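Local coordinates for protein IclR transcriptional regulator (Thermotoga maritima, PDB 1MKM) that probably binds DNA through a winged helix-turn-helix domain and regulates transcription, as IclR-family repressors do, and carries zinc in its C-terminal domain, at residues V188-E191 with I197-V200; T136-S141 with G214-G219. All coordinates share one frame; numbering follows the deposited sequence.

Contact 1: V188-E191 with I197-V200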
loop_
_atom_site.group_PDB
_atom_site.type_symbol
_atom_site.label_atom_id
_atom_site.label_comp_id
_atom_site.label_asym_id
_atom_site.label_seq_id
_atom_site.Cartn_x
_atom_site.Cartn_y
_atom_site.Cartn_z
ATOM N N VAL B 188 -7.651 19.149 34.178
ATOM C CA VAL B 188 -6.876 19.677 33.070
ATOM C C VAL B 188 -5.413 19.319 33.279
ATOM O O VAL B 188 -4.889 19.464 34.385
ATOM C CB VAL B 188 -6.989 21.210 32.977
ATOM C CG1 VAL B 188 -6.051 21.738 31.913
ATOM C CG2 VAL B 188 -8.431 21.618 32.674
ATOM N N ASP B 189 -4.760 18.842 32.223
ATOM C CA ASP B 189 -3.353 18.482 32.300
ATOM C C ASP B 189 -2.515 19.501 31.553
ATOM O O ASP B 189 -2.265 19.359 30.356
ATOM C CB ASP B 189 -3.103 17.087 31.712
ATOM C CG ASP B 189 -1.627 16.836 31.424
ATOM O OD1 ASP B 189 -0.795 17.452 32.114
ATOM O OD2 ASP B 189 -1.287 16.032 30.528
ATOM N N ASN B 190 -2.087 20.540 32.255
ATOM C CA ASN B 190 -1.268 21.556 31.622
ATOM C C ASN B 190 0.146 21.012 31.510
ATOM O O ASN B 190 1.014 21.358 32.306
ATOM C CB ASN B 190 -1.274 22.845 32.443
ATOM C CG ASN B 190 -0.524 23.976 31.759
ATOM O OD1 ASN B 190 -0.894 24.410 30.667
ATOM N ND2 ASN B 190 0.538 24.455 32.399
ATOM N N GLU B 191 0.361 20.142 30.525
ATOM C CA GLU B 191 1.663 19.538 30.284
ATOM C C GLU B 191 2.265 18.893 31.526
ATOM O O GLU B 191 3.480 18.854 31.689
ATOM C CB GLU B 191 2.616 20.585 29.704
ATOM C CG GLU B 191 2.878 20.402 28.206
ATOM C CD GLU B 191 3.220 21.700 27.496
ATOM O OE1 GLU B 191 2.362 22.610 27.494
ATOM O OE2 GLU B 191 4.337 21.806 26.936
ATOM N N ILE B 197 1.738 18.198 25.162
ATOM C CA ILE B 197 0.367 17.685 25.248
ATOM C C ILE B 197 -0.420 18.180 26.473
ATOM O O ILE B 197 0.101 18.213 27.589
ATOM C CB ILE B 197 0.357 16.105 25.286
ATOM C CG1 ILE B 197 0.250 15.498 23.874
ATOM C CG2 ILE B 197 -0.827 15.612 26.083
ATOM C CD1 ILE B 197 1.326 15.885 22.933
ATOM N N MET B 198 -1.683 18.546 26.256
ATOM C CA MET B 198 -2.575 18.974 27.332
ATOM C C MET B 198 -3.844 18.142 27.178
ATOM O O MET B 198 -4.129 17.662 26.090
ATOM C CB MET B 198 -2.911 20.464 27.218
ATOM C CG MET B 198 -1.773 21.385 27.621
ATOM S SD MET B 198 -2.134 23.128 27.334
ATOM C CE MET B 198 -3.660 23.315 28.250
ATOM N N CYS B 199 -4.606 17.974 28.252
ATOM C CA CYS B 199 -5.821 17.169 28.182
ATOM C C CYS B 199 -6.933 17.745 29.047
ATOM O O CYS B 199 -6.712 18.652 29.840
ATOM C CB CYS B 199 -5.530 15.744 28.667
ATOM S SG CYS B 199 -3.954 15.049 28.109
ATOM N N VAL B 200 -8.134 17.210 28.879
ATOM C CA VAL B 200 -9.276 17.606 29.679
ATOM C C VAL B 200 -9.977 16.292 30.002
ATOM O O VAL B 200 -10.216 15.485 29.105
ATOM C CB VAL B 200 -10.240 18.544 28.909
ATOM C CG1 VAL B 200 -11.524 18.712 29.696
ATOM C CG2 VAL B 200 -9.590 19.899 28.694
#
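Asp189 O has three neighbours: on one side Glu191 N closes on it at 2.7 Å in the inverse gamma turn centred on Asn190, and from across the strands Met198 CA offers a C-H contact at 3.1 Å and Cys199 N a weak, bent bond at 3.4 Å. The stronger cross-strand bond runs the other way, from Asp189 N to Cys199 O over 3.1 Å; it is nearly straight at hydrogen (165°), but the donor stands 40° above the carbonyl plane. Met198 sets its CG beside its own backbone N (chi1 -74°), against Asp189 O, then bends at chi3 to lie alongside Asn190, with SD 3.8 Å from Asn190 OD1. With an alanine in place of Met198, the CG beside Asp189 O and the thioether beside Asn190 OD1 are gone, which would probably open a gap on that face and leave the Asn190 amide less restrained. On the other face of the sheet, Asp189 OD2 comes within 3.7 Å of Cys199 SG, while Asp189 OD1 is fixed by the backbone N-H groups of Glu192 and Asn193. This pairing joins the strands of an antiparallel beta hairpin at the sheet edge. Asp189 and Cys199 are zinc-site residues of this protein; a zinc ion lies about 3 Å from the Cys199 side chain.

Contact 2: T136-S141 with G214-G219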
loop_
_atom_site.group_PDB
_atom_site.type_symbol
_atom_site.label_atom_id
_atom_site.label_comp_id
_atom_site.label_asym_id
_atom_site.label_seq_id
_atom_site.Cartn_x
_atom_site.Cartn_y
_atom_site.Cartn_z
ATOM N N THR B 136 -2.001 12.873 34.913
ATOM C CA THR B 136 -2.907 12.852 33.777
ATOM C C THR B 136 -4.310 13.364 34.162
ATOM O O THR B 136 -4.749 13.191 35.300
ATOM C CB THR B 136 -2.986 11.418 33.201
ATOM O OG1 THR B 136 -3.623 11.447 31.921
ATOM C CG2 THR B 136 -3.772 10.514 34.123
ATOM N N ALA B 137 -5.004 14.000 33.215
ATOM C CA ALA B 137 -6.343 14.545 33.467
ATOM C C ALA B 137 -7.382 13.489 33.838
ATOM O O ALA B 137 -8.039 13.582 34.881
ATOM C CB ALA B 137 -6.825 15.333 32.260
ATOM N N SER B 138 -7.563 12.499 32.975
ATOM C CA SER B 138 -8.515 11.442 33.279
ATOM C C SER B 138 -8.098 10.799 34.622
ATOM O O SER B 138 -8.929 10.266 35.357
ATOM C CB SER B 138 -8.522 10.402 32.144
ATOM O OG SER B 138 -7.208 9.970 31.822
ATOM N N GLY B 139 -6.805 10.870 34.933
ATOM C CA GLY B 139 -6.301 10.309 36.173
ATOM C C GLY B 139 -6.739 11.078 37.409
ATOM O O GLY B 139 -7.350 10.513 38.313
ATOM N N LYS B 140 -6.422 12.368 37.459
ATOM C CA LYS B 140 -6.810 13.200 38.593
ATOM C C LYS B 140 -8.325 13.273 38.640
ATOM O O LYS B 140 -8.923 13.299 39.707
ATOM C CB LYS B 140 -6.208 14.600 38.456
ATOM C CG LYS B 140 -4.689 14.595 38.465
ATOM C CD LYS B 140 -4.100 15.976 38.263
ATOM C CE LYS B 140 -4.386 16.503 36.868
ATOM N NZ LYS B 140 -3.662 17.782 36.614
ATOM N N SER B 141 -8.947 13.306 37.470
ATOM C CA SER B 141 -10.399 13.343 37.391
ATOM C C SER B 141 -10.948 12.153 38.195
ATOM O O SER B 141 -12.033 12.224 38.767
ATOM C CB SER B 141 -10.832 13.251 35.921
ATOM O OG SER B 141 -12.201 13.565 35.731
ATOM N N GLY B 214 -12.054 6.877 33.403
ATOM C CA GLY B 214 -11.680 8.223 33.051
ATOM C C GLY B 214 -11.729 8.376 31.548
ATOM O O GLY B 214 -11.222 7.524 30.821
ATOM N N VAL B 215 -12.372 9.448 31.093
ATOM C CA VAL B 215 -12.488 9.767 29.679
ATOM C C VAL B 215 -11.816 11.119 29.526
ATOM O O VAL B 215 -11.978 11.995 30.380
ATOM C CB VAL B 215 -13.960 9.898 29.251
ATOM C CG1 VAL B 215 -14.672 8.595 29.468
ATOM C CG2 VAL B 215 -14.648 10.983 30.064
ATOM N N SER B 216 -11.040 11.296 28.469
ATOM C CA SER B 216 -10.397 12.580 28.278
ATOM C C SER B 216 -10.122 12.890 26.819
ATOM O O SER B 216 -10.128 11.997 25.964
ATOM C CB SER B 216 -9.098 12.656 29.095
ATOM O OG SER B 216 -8.151 11.694 28.689
ATOM N N ILE B 217 -9.916 14.171 26.533
ATOM C CA ILE B 217 -9.612 14.611 25.179
ATOM C C ILE B 217 -8.145 14.972 25.226
ATOM O O ILE B 217 -7.700 15.620 26.171
ATOM C CB ILE B 217 -10.445 15.843 24.779
ATOM C CG1 ILE B 217 -11.889 15.414 24.477
ATOM C CG2 ILE B 217 -9.797 16.547 23.615
ATOM C CD1 ILE B 217 -12.844 16.579 24.208
ATOM N N SER B 218 -7.391 14.568 24.212
ATOM C CA SER B 218 -5.970 14.845 24.219
ATOM C C SER B 218 -5.475 15.457 22.928
ATOM O O SER B 218 -5.907 15.080 21.852
ATOM C CB SER B 218 -5.211 13.546 24.519
ATOM O OG SER B 218 -5.836 12.861 25.601
ATOM N N GLY B 219 -4.559 16.407 23.041
ATOM C CA GLY B 219 -4.020 17.028 21.852
ATOM C C GLY B 219 -2.851 17.933 22.169
ATOM O O GLY B 219 -2.413 18.011 23.317
#
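Ser138 and Ser216 meet through their CH2 groups and hydroxyls: Ser138 CB lies 3.8 Å from Ser216 CB, and with chi1 of 50° in Ser138 and 62° in Ser216 each hydroxyl stays beside the other serine, Ser138 OG 3.7 Å from Ser216 OG, too far for a hydrogen bond. Beside this pair, Ser138 CB also rests on Gly214 C at 3.8 Å. The lack of a side chain on Gly214 permits its CA to approach Ser138 CA to 4.5 Å, since a CB there would collide with Ser138 O.

Behind the first shell stands the helical turn, closed by Lys140 N to Thr136 O at 2.9 Å and Ser141 N to Ala137 O at 2.8 Å. Gly139 lies against Thr136 CG2, where a CB would collide with it. The short helix passes the strand at 142°, its axis 7.1 Å away. Strand 214-219 is held on its two edges by backbone bonds, Gly214 to Ile102 and Ser216 to His100 on one edge, Val215 to Val202 on the other. The helix thus packs on the central sheet of the IclR C-terminal domain by small side chains. Ser216 OG is buried without a hydrogen-bonding partner in the model, yet a zinc ion lies about 4 Å from the Ser216 side chain, which is consistent with a polar wall beside the metal, without evidence that Ser216 coordinates it.

How the contacts relate
Contact 2 closes a long loop of chain within which the hairpin of contact 1 is nested, and the two centres lie 8 Å apart. They share the sheet: Val200 O accepts Ile217 N at 2.9 Å, joining strand 197-205 to its neighbour 211-220. A second tie comes from the helix, where Lys140 NZ bonds Val188 O at 3.1 Å and also makes salt bridges to Glu177 and Glu192. Both contacts border the zinc site. Contact 1 holds the zinc-site residues Asp189 and Cys199, whereas the Ser216 side chain of contact 2 stands about 5 Å from that of Cys199 and about 8 Å from that of Asp189.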